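Local coordinates for protein ornithine carbamoyltransferase, mitochondrial (Coccidioides immitis, PDB 3SDS) that catalyses the transfer of the carbamoyl group of carbamoyl phosphate to L-ornithine, giving L-citrulline and phosphate in arginine biosynthesis, at residues Glu300-Met305 and Asp317-Ser322; Ala161-Ile166 and Met211-Ala216; Thr165-Phe170 and Ser182-Glu187; Tyr223-His228 and Leu246-Val251. All blocks are in the same frame, centred on the assembly; numbering follows the deposited sequence.

Contact 1: Glu300-Met305 and Asp317-Ser322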
# COMPACT_ATOMS: atom_id res chain seq x y z
N GLU A 300 33.84 -21.73 -24.15
CA GLU A 300 33.11 -21.44 -25.38
C GLU A 300 31.67 -20.99 -25.09
O GLU A 300 31.17 -20.05 -25.71
CB GLU A 300 33.17 -22.67 -26.31
CG GLU A 300 32.59 -22.45 -27.72
CD GLU A 300 33.24 -21.29 -28.48
OE1 GLU A 300 34.45 -21.00 -28.25
OE2 GLU A 300 32.55 -20.67 -29.32
N ASN A 301 31.01 -21.64 -24.14
CA ASN A 301 29.60 -21.33 -23.86
C ASN A 301 29.36 -20.57 -22.55
O ASN A 301 28.38 -20.83 -21.85
CB ASN A 301 28.74 -22.61 -23.91
CG ASN A 301 29.14 -23.63 -22.85
OD1 ASN A 301 30.32 -23.84 -22.56
ND2 ASN A 301 28.13 -24.27 -22.25
N TRP A 302 30.23 -19.62 -22.24
CA TRP A 302 30.09 -18.85 -20.99
C TRP A 302 28.79 -18.05 -20.96
O TRP A 302 28.32 -17.57 -21.99
CB TRP A 302 31.31 -17.94 -20.76
CG TRP A 302 31.46 -16.85 -21.78
CD1 TRP A 302 32.05 -16.95 -23.00
CD2 TRP A 302 31.00 -15.50 -21.67
NE1 TRP A 302 31.99 -15.75 -23.66
CE2 TRP A 302 31.35 -14.84 -22.87
CE3 TRP A 302 30.31 -14.78 -20.68
CZ2 TRP A 302 31.04 -13.49 -23.11
CZ3 TRP A 302 30.01 -13.44 -20.91
CH2 TRP A 302 30.38 -12.81 -22.12
N LYS A 303 28.22 -17.91 -19.76
CA LYS A 303 26.93 -17.26 -19.58
C LYS A 303 27.10 -15.96 -18.79
O LYS A 303 28.07 -15.81 -18.05
CB LYS A 303 25.98 -18.21 -18.82
CG LYS A 303 25.73 -19.58 -19.48
CD LYS A 303 24.83 -19.43 -20.69
CE LYS A 303 24.08 -20.72 -21.02
NZ LYS A 303 24.68 -21.48 -22.17
N PHE A 304 26.16 -15.04 -18.93
CA PHE A 304 26.28 -13.74 -18.28
C PHE A 304 25.18 -13.47 -17.24
O PHE A 304 24.00 -13.80 -17.45
CB PHE A 304 26.29 -12.62 -19.33
CG PHE A 304 26.32 -11.24 -18.74
CD1 PHE A 304 27.49 -10.74 -18.17
CD2 PHE A 304 25.18 -10.45 -18.74
CE1 PHE A 304 27.52 -9.47 -17.61
CE2 PHE A 304 25.20 -9.17 -18.19
CZ PHE A 304 26.37 -8.68 -17.61
N MET A 305 25.59 -12.84 -16.12
CA MET A 305 24.72 -12.51 -14.98
C MET A 305 25.01 -11.11 -14.38
O MET A 305 26.17 -10.72 -14.21
CB MET A 305 24.84 -13.58 -13.90
CG MET A 305 24.24 -14.93 -14.28
SD MET A 305 24.41 -16.21 -13.02
CE MET A 305 23.37 -15.52 -11.74
N ASP A 317 25.94 -3.82 -24.83
CA ASP A 317 24.60 -4.17 -25.32
C ASP A 317 24.58 -5.54 -26.00
O ASP A 317 23.67 -6.34 -25.79
CB ASP A 317 24.08 -3.11 -26.29
CG ASP A 317 23.12 -2.13 -25.64
OD1 ASP A 317 23.00 -2.12 -24.39
OD2 ASP A 317 22.47 -1.37 -26.37
N GLU A 318 25.61 -5.78 -26.80
CA GLU A 318 25.80 -7.05 -27.50
C GLU A 318 25.77 -8.23 -26.52
O GLU A 318 25.09 -9.22 -26.78
CB GLU A 318 27.10 -7.01 -28.28
CG GLU A 318 27.45 -8.31 -28.98
CD GLU A 318 28.94 -8.59 -28.93
OE1 GLU A 318 29.57 -8.34 -27.86
OE2 GLU A 318 29.48 -9.05 -29.97
N VAL A 319 26.48 -8.10 -25.39
CA VAL A 319 26.52 -9.17 -24.37
C VAL A 319 25.19 -9.28 -23.64
O VAL A 319 24.65 -10.38 -23.51
CB VAL A 319 27.67 -8.97 -23.34
CG1 VAL A 319 27.54 -9.97 -22.19
CG2 VAL A 319 29.02 -9.13 -24.01
N PHE A 320 24.68 -8.14 -23.17
CA PHE A 320 23.48 -8.08 -22.32
C PHE A 320 22.29 -8.79 -22.96
O PHE A 320 21.55 -9.49 -22.27
CB PHE A 320 23.12 -6.62 -22.00
CG PHE A 320 22.13 -6.44 -20.87
CD1 PHE A 320 22.49 -6.72 -19.54
CD2 PHE A 320 20.84 -5.96 -21.12
CE1 PHE A 320 21.58 -6.54 -18.48
CE2 PHE A 320 19.92 -5.77 -20.07
CZ PHE A 320 20.28 -6.06 -18.75
N TYR A 321 22.14 -8.62 -24.27
CA TYR A 321 20.97 -9.13 -24.99
C TYR A 321 21.21 -10.40 -25.79
O TYR A 321 20.29 -10.88 -26.45
CB TYR A 321 20.37 -8.05 -25.90
CG TYR A 321 19.76 -6.88 -25.15
CD1 TYR A 321 18.67 -7.07 -24.30
CD2 TYR A 321 20.27 -5.58 -25.30
CE1 TYR A 321 18.11 -6.01 -23.63
CE2 TYR A 321 19.71 -4.51 -24.61
CZ TYR A 321 18.63 -4.73 -23.78
OH TYR A 321 18.05 -3.69 -23.10
N SER A 322 22.41 -10.97 -25.71
CA SER A 322 22.68 -12.25 -26.37
C SER A 322 21.96 -13.43 -25.70
O SER A 322 21.38 -13.29 -24.60
CB SER A 322 24.19 -12.52 -26.48
OG SER A 322 24.81 -12.59 -25.21
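Val319 O is gripped by two donors of one residue: Ser322 OG lies 2.8 Å from Val319 O, and Ser322 N reaches the same oxygen at 3.2 Å. Both arrive from the same face of the carbonyl, the hydroxyl tilted 23° from its plane, and tie Ser322 back to Val319, whose side chain points at the facing strand. There a single methyl does most of the work. Val319 CG1, set anti to the backbone N (chi1 171°), sits over one face of the Phe304 ring, 4.2 Å from the centroid and displaced toward the CG rim, a CH-pi contact. The same methyl meets Trp302 CH2 at 4.0 Å, the indole reaching across from the residue before the strand. Strand 303-306 is an outer strand of the five-stranded parallel sheet in the ornithine-binding domain, and it runs directly into Cys307 and Leu308, which by similarity bind carbamoyl phosphate, Cys307 probably also serving as the proton acceptor. Farther along the Phe304 ring, CE2 comes to 3.9 Å from Phe320 CD1, meeting the Phe320 ring at its edge. Phe320 also packs on Leu308, makes a cation-pi contact with Arg310 and touches Asp113 of a neighbouring subunit. That same Asp113 of the neighbouring subunit is hydrogen-bonded through OD1 to Tyr321 OH.

Contact 2: Ala161-Ile166 and Met211-Ala216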
# COMPACT_ATOMS: atom_id res chain seq x y z
N ALA A 161 18.57 -16.53 -5.22
CA ALA A 161 18.12 -16.36 -6.60
C ALA A 161 19.20 -16.77 -7.60
O ALA A 161 18.93 -17.51 -8.56
CB ALA A 161 17.69 -14.94 -6.85
N ASP A 162 20.42 -16.28 -7.38
CA ASP A 162 21.51 -16.53 -8.32
C ASP A 162 21.82 -18.01 -8.44
O ASP A 162 21.98 -18.53 -9.56
CB ASP A 162 22.73 -15.69 -7.98
CG ASP A 162 22.52 -14.22 -8.27
OD1 ASP A 162 21.43 -13.89 -8.80
OD2 ASP A 162 23.41 -13.40 -7.97
N PHE A 163 21.87 -18.72 -7.31
CA PHE A 163 22.11 -20.16 -7.36
C PHE A 163 20.93 -20.97 -7.93
O PHE A 163 21.16 -21.97 -8.61
CB PHE A 163 22.68 -20.72 -6.04
CG PHE A 163 24.17 -20.69 -5.99
CD1 PHE A 163 24.84 -19.50 -5.73
CD2 PHE A 163 24.92 -21.83 -6.29
CE1 PHE A 163 26.25 -19.46 -5.73
CE2 PHE A 163 26.33 -21.79 -6.31
CZ PHE A 163 26.99 -20.61 -6.02
N LEU A 164 19.69 -20.51 -7.72
CA LEU A 164 18.54 -21.10 -8.42
C LEU A 164 18.76 -21.04 -9.91
O LEU A 164 18.47 -22.01 -10.62
CB LEU A 164 17.24 -20.35 -8.09
CG LEU A 164 15.95 -20.82 -8.81
CD1 LEU A 164 15.73 -22.35 -8.73
CD2 LEU A 164 14.72 -20.12 -8.27
N THR A 165 19.26 -19.90 -10.39
CA THR A 165 19.41 -19.66 -11.81
C THR A 165 20.48 -20.58 -12.35
O THR A 165 20.28 -21.23 -13.37
CB THR A 165 19.78 -18.20 -12.09
OG1 THR A 165 18.94 -17.33 -11.32
CG2 THR A 165 19.62 -17.88 -13.55
N ILE A 166 21.62 -20.64 -11.64
CA ILE A 166 22.76 -21.46 -12.06
C ILE A 166 22.33 -22.93 -12.12
O ILE A 166 22.57 -23.60 -13.13
CB ILE A 166 24.03 -21.20 -11.14
CG1 ILE A 166 24.52 -19.75 -11.29
CG2 ILE A 166 25.18 -22.20 -11.42
CD1 ILE A 166 25.44 -19.26 -10.16
N MET A 211 29.10 -24.64 -1.74
CA MET A 211 28.64 -25.49 -2.83
C MET A 211 29.76 -26.10 -3.67
O MET A 211 29.50 -26.75 -4.69
CB MET A 211 27.67 -24.73 -3.73
CG MET A 211 26.40 -24.23 -3.03
SD MET A 211 25.24 -25.53 -2.56
CE MET A 211 25.77 -25.86 -0.87
N GLY A 212 31.01 -25.90 -3.25
CA GLY A 212 32.16 -26.43 -3.98
C GLY A 212 32.38 -25.77 -5.33
O GLY A 212 32.94 -26.38 -6.24
N VAL A 213 31.95 -24.51 -5.45
CA VAL A 213 32.13 -23.73 -6.70
C VAL A 213 33.28 -22.72 -6.59
O VAL A 213 33.34 -21.94 -5.63
CB VAL A 213 30.82 -22.99 -7.07
CG1 VAL A 213 30.93 -22.35 -8.45
CG2 VAL A 213 29.65 -23.94 -7.02
N ASN A 214 34.18 -22.72 -7.58
CA ASN A 214 35.34 -21.78 -7.62
C ASN A 214 35.00 -20.36 -8.06
O ASN A 214 34.28 -20.16 -9.04
CB ASN A 214 36.47 -22.35 -8.48
CG ASN A 214 36.99 -23.70 -7.97
OD1 ASN A 214 37.18 -23.89 -6.76
ND2 ASN A 214 37.23 -24.64 -8.89
N VAL A 215 35.49 -19.36 -7.33
CA VAL A 215 35.20 -17.95 -7.62
C VAL A 215 36.49 -17.20 -7.82
O VAL A 215 37.43 -17.40 -7.03
CB VAL A 215 34.45 -17.27 -6.45
CG1 VAL A 215 34.21 -15.78 -6.76
CG2 VAL A 215 33.13 -17.95 -6.17
N ALA A 216 36.55 -16.33 -8.83
CA ALA A 216 37.74 -15.47 -9.07
C ALA A 216 37.33 -14.01 -9.22
O ALA A 216 36.39 -13.70 -9.94
CB ALA A 216 38.51 -15.94 -10.28
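With CG1 of Val213 swung opposite the backbone N (chi1 -172°), CG2 falls beside that N and faces Phe163, while Met211 carries its CG next to its own backbone N (chi1 -61°), which turns CG to the same ring. Phe163, on helix 156-169, supplies one atom to both: CE2 lies 4.0 Å from Val213 CG2 and 4.1 Å from Met211 CG. The valine methyl stands at the ring edge, close to its plane. The aromatic side chain runs past each partner in the opposite direction, and of the ring it is CE2 that does the touching. Beyond CG the methionine bends, and its sulfur end departs from Phe163 toward Leu184 and helix 34-51. Between the two partners, Gly212 has positive phi and is the C-prime residue of a Schellman motif that ends helix 199-210; Val213 N bonds back to Ala208 O. The chain then enters strand 214-218 of the parallel sheet. Leu204 and Ala208 of helix 199-210 also pack on Phe163. The contact thus joins the helix leading out of the carbamoyl phosphate domain to a helix-to-strand turn of the ornithine domain. All three touching residues are buried and the meeting atoms are carbons, which implies cohesion by dispersion and exclusion of water, with little directional preference.

Contact 3: Thr165-Phe170 and Ser182-Glu187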
# COMPACT_ATOMS: atom_id res chain seq x y z
N THR A 165 19.26 -19.90 -10.39
CA THR A 165 19.41 -19.66 -11.81
C THR A 165 20.48 -20.58 -12.35
O THR A 165 20.28 -21.23 -13.37
CB THR A 165 19.78 -18.20 -12.09
OG1 THR A 165 18.94 -17.33 -11.32
CG2 THR A 165 19.62 -17.88 -13.55
N ILE A 166 21.62 -20.64 -11.64
CA ILE A 166 22.76 -21.46 -12.06
C ILE A 166 22.33 -22.93 -12.12
O ILE A 166 22.57 -23.60 -13.13
CB ILE A 166 24.03 -21.20 -11.14
CG1 ILE A 166 24.52 -19.75 -11.29
CG2 ILE A 166 25.18 -22.20 -11.42
CD1 ILE A 166 25.44 -19.26 -10.16
N HIS A 167 21.66 -23.40 -11.07
CA HIS A 167 21.12 -24.76 -10.97
C HIS A 167 20.18 -25.19 -12.12
O HIS A 167 20.18 -26.36 -12.50
CB HIS A 167 20.42 -24.95 -9.60
CG HIS A 167 19.70 -26.26 -9.45
ND1 HIS A 167 18.32 -26.36 -9.50
CD2 HIS A 167 20.15 -27.52 -9.23
CE1 HIS A 167 17.96 -27.62 -9.32
NE2 HIS A 167 19.05 -28.34 -9.16
N GLU A 168 19.39 -24.26 -12.66
CA GLU A 168 18.51 -24.54 -13.80
C GLU A 168 19.27 -24.65 -15.13
O GLU A 168 18.95 -25.48 -15.99
CB GLU A 168 17.50 -23.41 -13.96
CG GLU A 168 16.25 -23.47 -13.11
CD GLU A 168 15.34 -22.25 -13.36
OE1 GLU A 168 15.83 -21.18 -13.83
OE2 GLU A 168 14.13 -22.37 -13.07
N SER A 169 20.25 -23.77 -15.30
CA SER A 169 20.92 -23.59 -16.57
C SER A 169 21.95 -24.68 -16.80
O SER A 169 22.21 -25.05 -17.93
CB SER A 169 21.55 -22.21 -16.67
OG SER A 169 22.33 -22.10 -17.84
N PHE A 170 22.52 -25.20 -15.71
CA PHE A 170 23.40 -26.37 -15.77
C PHE A 170 22.70 -27.64 -15.25
O PHE A 170 23.30 -28.43 -14.51
CB PHE A 170 24.71 -26.10 -15.01
CG PHE A 170 25.52 -24.95 -15.58
CD1 PHE A 170 26.53 -25.18 -16.51
CD2 PHE A 170 25.27 -23.63 -15.18
CE1 PHE A 170 27.28 -24.12 -17.04
CE2 PHE A 170 26.01 -22.56 -15.71
CZ PHE A 170 27.02 -22.81 -16.64
N SER A 182 23.52 -32.27 0.68
CA SER A 182 24.33 -31.12 1.09
C SER A 182 24.96 -30.42 -0.11
O SER A 182 25.87 -29.59 0.06
CB SER A 182 25.43 -31.53 2.08
OG SER A 182 26.37 -32.41 1.48
N SER A 183 24.44 -30.74 -1.29
CA SER A 183 25.00 -30.22 -2.54
C SER A 183 23.95 -30.06 -3.64
O SER A 183 22.99 -30.85 -3.74
CB SER A 183 26.13 -31.14 -3.01
OG SER A 183 26.50 -30.86 -4.35
N LEU A 184 24.15 -29.05 -4.48
CA LEU A 184 23.35 -28.86 -5.68
C LEU A 184 23.99 -29.48 -6.93
O LEU A 184 23.58 -29.19 -8.06
CB LEU A 184 23.11 -27.37 -5.92
CG LEU A 184 22.26 -26.63 -4.89
CD1 LEU A 184 22.32 -25.14 -5.14
CD2 LEU A 184 20.83 -27.13 -4.90
N GLY A 185 24.99 -30.34 -6.73
CA GLY A 185 25.70 -31.00 -7.83
C GLY A 185 26.50 -30.08 -8.74
O GLY A 185 26.68 -30.39 -9.91
N LEU A 186 27.00 -28.97 -8.20
CA LEU A 186 27.71 -27.95 -8.99
C LEU A 186 29.23 -27.93 -8.81
O LEU A 186 29.89 -27.00 -9.26
CB LEU A 186 27.15 -26.56 -8.66
CG LEU A 186 25.71 -26.25 -9.08
CD1 LEU A 186 25.21 -24.95 -8.46
CD2 LEU A 186 25.55 -26.26 -10.61
N GLU A 187 29.78 -28.95 -8.16
CA GLU A 187 31.20 -28.98 -7.86
C GLU A 187 32.09 -28.80 -9.09
O GLU A 187 31.90 -29.45 -10.12
CB GLU A 187 31.58 -30.25 -7.10
CG GLU A 187 31.03 -30.29 -5.67
CD GLU A 187 29.67 -31.00 -5.55
OE1 GLU A 187 29.19 -31.20 -4.40
OE2 GLU A 187 29.06 -31.36 -6.59
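The last turns of helix 156-169 run beside an irregular chain at 182-187, the backbones coming nearest at His167 and Leu184, whose CA atoms are 7.1 Å apart. Leu186 makes the main apolar contact. Its CG lies beside the backbone N (chi1 -67°), which carries the two methyls toward the helix: CD1 meets Ile166 CG2 at 4.0 Å, and CD2 approaches Phe170 CB at 4.5 Å. The Phe170 ring itself turns away from the leucine. One turn back, His167 lays its ring edge toward the Leu184 carbonyl, CD2 being 4.0 Å from Leu184 O and 4.4 Å from Leu184 CD2. Polar groups of the loop bond to one another. Ser183 OG accepts from Gly185 N at 2.9 Å, an ST turn, and donates to Glu187 OE1 on the syn side of the carboxylate, though 35° out of its plane. Gly185 has the positive phi that glycine readily adopts. Leu184 also packs against Ala38 and Val41 of helix 34-51, so the loop spans two helices on its way to strand 190-194. Since the polar bonds stay inside the loop, adhesion to the helix is by dispersion and shape, through the leucines on Ile166, Phe170 CB and the His167 ring edge.

Contact 4: Tyr223-His228 and Leu246-Val251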
# COMPACT_ATOMS: atom_id res chain seq x y z
N TYR A 223 39.63 -1.20 -4.34
CA TYR A 223 38.24 -1.64 -4.38
C TYR A 223 38.10 -3.15 -4.13
O TYR A 223 37.21 -3.82 -4.67
CB TYR A 223 37.60 -1.21 -5.72
CG TYR A 223 37.62 0.28 -5.88
CD1 TYR A 223 38.66 0.91 -6.56
CD2 TYR A 223 36.62 1.07 -5.31
CE1 TYR A 223 38.69 2.30 -6.67
CE2 TYR A 223 36.64 2.45 -5.42
CZ TYR A 223 37.67 3.05 -6.10
OH TYR A 223 37.69 4.42 -6.20
N GLU A 224 38.98 -3.66 -3.28
CA GLU A 224 39.08 -5.07 -2.97
C GLU A 224 38.08 -5.54 -1.91
O GLU A 224 37.47 -4.74 -1.21
CB GLU A 224 40.50 -5.36 -2.47
CG GLU A 224 41.60 -4.98 -3.45
CD GLU A 224 42.19 -3.58 -3.22
OE1 GLU A 224 41.58 -2.77 -2.49
OE2 GLU A 224 43.28 -3.31 -3.78
N ILE A 225 37.91 -6.85 -1.81
CA ILE A 225 37.11 -7.44 -0.75
C ILE A 225 37.71 -7.05 0.59
O ILE A 225 38.91 -7.22 0.81
CB ILE A 225 37.09 -8.99 -0.87
CG1 ILE A 225 36.58 -9.43 -2.25
CG2 ILE A 225 36.29 -9.61 0.27
CD1 ILE A 225 36.58 -10.92 -2.47
N PRO A 226 36.88 -6.48 1.49
CA PRO A 226 37.30 -6.21 2.87
C PRO A 226 37.73 -7.49 3.60
O PRO A 226 37.08 -8.53 3.46
CB PRO A 226 36.03 -5.65 3.52
CG PRO A 226 35.26 -5.08 2.40
CD PRO A 226 35.55 -5.93 1.20
N SER A 227 38.79 -7.42 4.39
CA SER A 227 39.35 -8.62 5.01
C SER A 227 38.45 -9.29 6.05
O SER A 227 38.59 -10.49 6.31
CB SER A 227 40.75 -8.35 5.56
OG SER A 227 40.73 -7.28 6.45
N HIS A 228 37.50 -8.55 6.63
CA HIS A 228 36.46 -9.19 7.42
C HIS A 228 35.64 -10.17 6.55
O HIS A 228 35.21 -11.22 7.04
CB HIS A 228 35.54 -8.17 8.11
CG HIS A 228 34.40 -8.81 8.84
ND1 HIS A 228 34.58 -9.59 9.97
CD2 HIS A 228 33.07 -8.84 8.58
CE1 HIS A 228 33.41 -10.05 10.38
NE2 HIS A 228 32.48 -9.61 9.56
N LEU A 246 39.01 -19.43 -3.55
CA LEU A 246 39.04 -17.99 -3.85
C LEU A 246 40.31 -17.46 -4.53
O LEU A 246 41.44 -17.73 -4.09
CB LEU A 246 38.76 -17.16 -2.61
CG LEU A 246 38.52 -15.68 -2.87
CD1 LEU A 246 37.31 -15.47 -3.78
CD2 LEU A 246 38.36 -14.91 -1.57
N THR A 247 40.11 -16.68 -5.59
CA THR A 247 41.19 -16.04 -6.35
C THR A 247 40.98 -14.53 -6.43
O THR A 247 39.88 -14.06 -6.76
CB THR A 247 41.32 -16.69 -7.75
OG1 THR A 247 41.96 -17.96 -7.61
CG2 THR A 247 42.13 -15.82 -8.74
N GLN A 248 42.04 -13.77 -6.10
CA GLN A 248 42.01 -12.31 -6.09
C GLN A 248 42.98 -11.70 -7.11
O GLN A 248 44.19 -11.98 -7.06
CB GLN A 248 42.37 -11.80 -4.70
CG GLN A 248 41.47 -12.30 -3.59
CD GLN A 248 41.31 -11.27 -2.49
OE1 GLN A 248 40.65 -10.23 -2.68
NE2 GLN A 248 41.90 -11.53 -1.34
N THR A 249 42.48 -10.85 -8.02
CA THR A 249 43.33 -10.26 -9.08
C THR A 249 43.02 -8.79 -9.37
O THR A 249 41.97 -8.29 -8.99
CB THR A 249 43.31 -11.14 -10.40
OG1 THR A 249 44.08 -10.53 -11.44
CG2 THR A 249 41.90 -11.35 -10.89
N THR A 250 43.95 -8.10 -10.03
CA THR A 250 43.79 -6.71 -10.49
C THR A 250 43.55 -6.67 -12.01
O THR A 250 43.07 -5.66 -12.54
CB THR A 250 45.03 -5.86 -10.07
OG1 THR A 250 44.90 -5.51 -8.69
CG2 THR A 250 45.19 -4.57 -10.91
N VAL A 251 43.86 -7.77 -12.68
CA VAL A 251 43.73 -7.90 -14.13
C VAL A 251 42.50 -8.73 -14.51
O VAL A 251 42.40 -9.88 -14.08
CB VAL A 251 44.96 -8.58 -14.73
CG1 VAL A 251 44.98 -8.40 -16.24
CG2 VAL A 251 46.25 -8.07 -14.07
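Strand 214-218, helix 227-237 and strand 246-249 form a beta-alpha-beta unit in the Rossmann-like ornithine-binding domain, and this contact joins the approach to its helix with its second strand. Strand 246-249 is an outermost strand of the five-stranded parallel sheet, hydrogen-bonded along its inner side to strand 214-218 through Thr247 and Thr249. Ile225 comes just before Pro226, the N-cap residue of the helix, and is the buried member of the group. Its CG1 lies beside the backbone N (chi1 -57°) and the chain then runs extended, so that CD1 reaches the strand. There it meets two residues that both point toward it, Leu246 and Gln248, separated by Thr247. The apolar partner is Leu246, whose CD2 lies 4.5 Å from Ile225 CD1, a loose touch. Gln248 comes closer, with OE1 at 4.1 Å from Ile225 CD1. The glutamine bends at chi2 (-147°) and crosses the isoleucine at a slant, its amide oxygen lying alongside the aliphatic chain from CB to CD1. This is van der Waals contact alone, and it leaves an exposed polar group covering part of a buried hydrocarbon. The helix extends this apolar patch, Val230 packing on Ile225 and Ile233 on Leu246. Past the strand, the chain turns toward helix 252-255, whose N-cap is Val251. The turn is an ST turn: Val251 N donates to Thr249 OG1 at 3.0 Å, with an N-H...O angle of 153°.

How the contacts relate
From the N terminus, helix 156-169 opens two contacts whose first segments overlap at Thr165 and Ile166. Contact 3 closes the shorter loop, back from 182-187, and nests within contact 2, which closes the longer one from 211-216; their centres are about 7 Å apart, and Leu186 of contact 3 touches both Phe163 and Val213 of contact 2. Contact 4 follows in series, closing the helix-bearing part of the crossover from strand 214-218 to its neighbour 246-249; a probable hydrogen bond from Thr247 N to Val215 O joins it to contact 2. Contact 1 comes last, closing the short loop from strand 303-306, the opposite outer strand, to helix 317-320. Met305 packs there on Asp162 and Ile166, returning to helix 156-169.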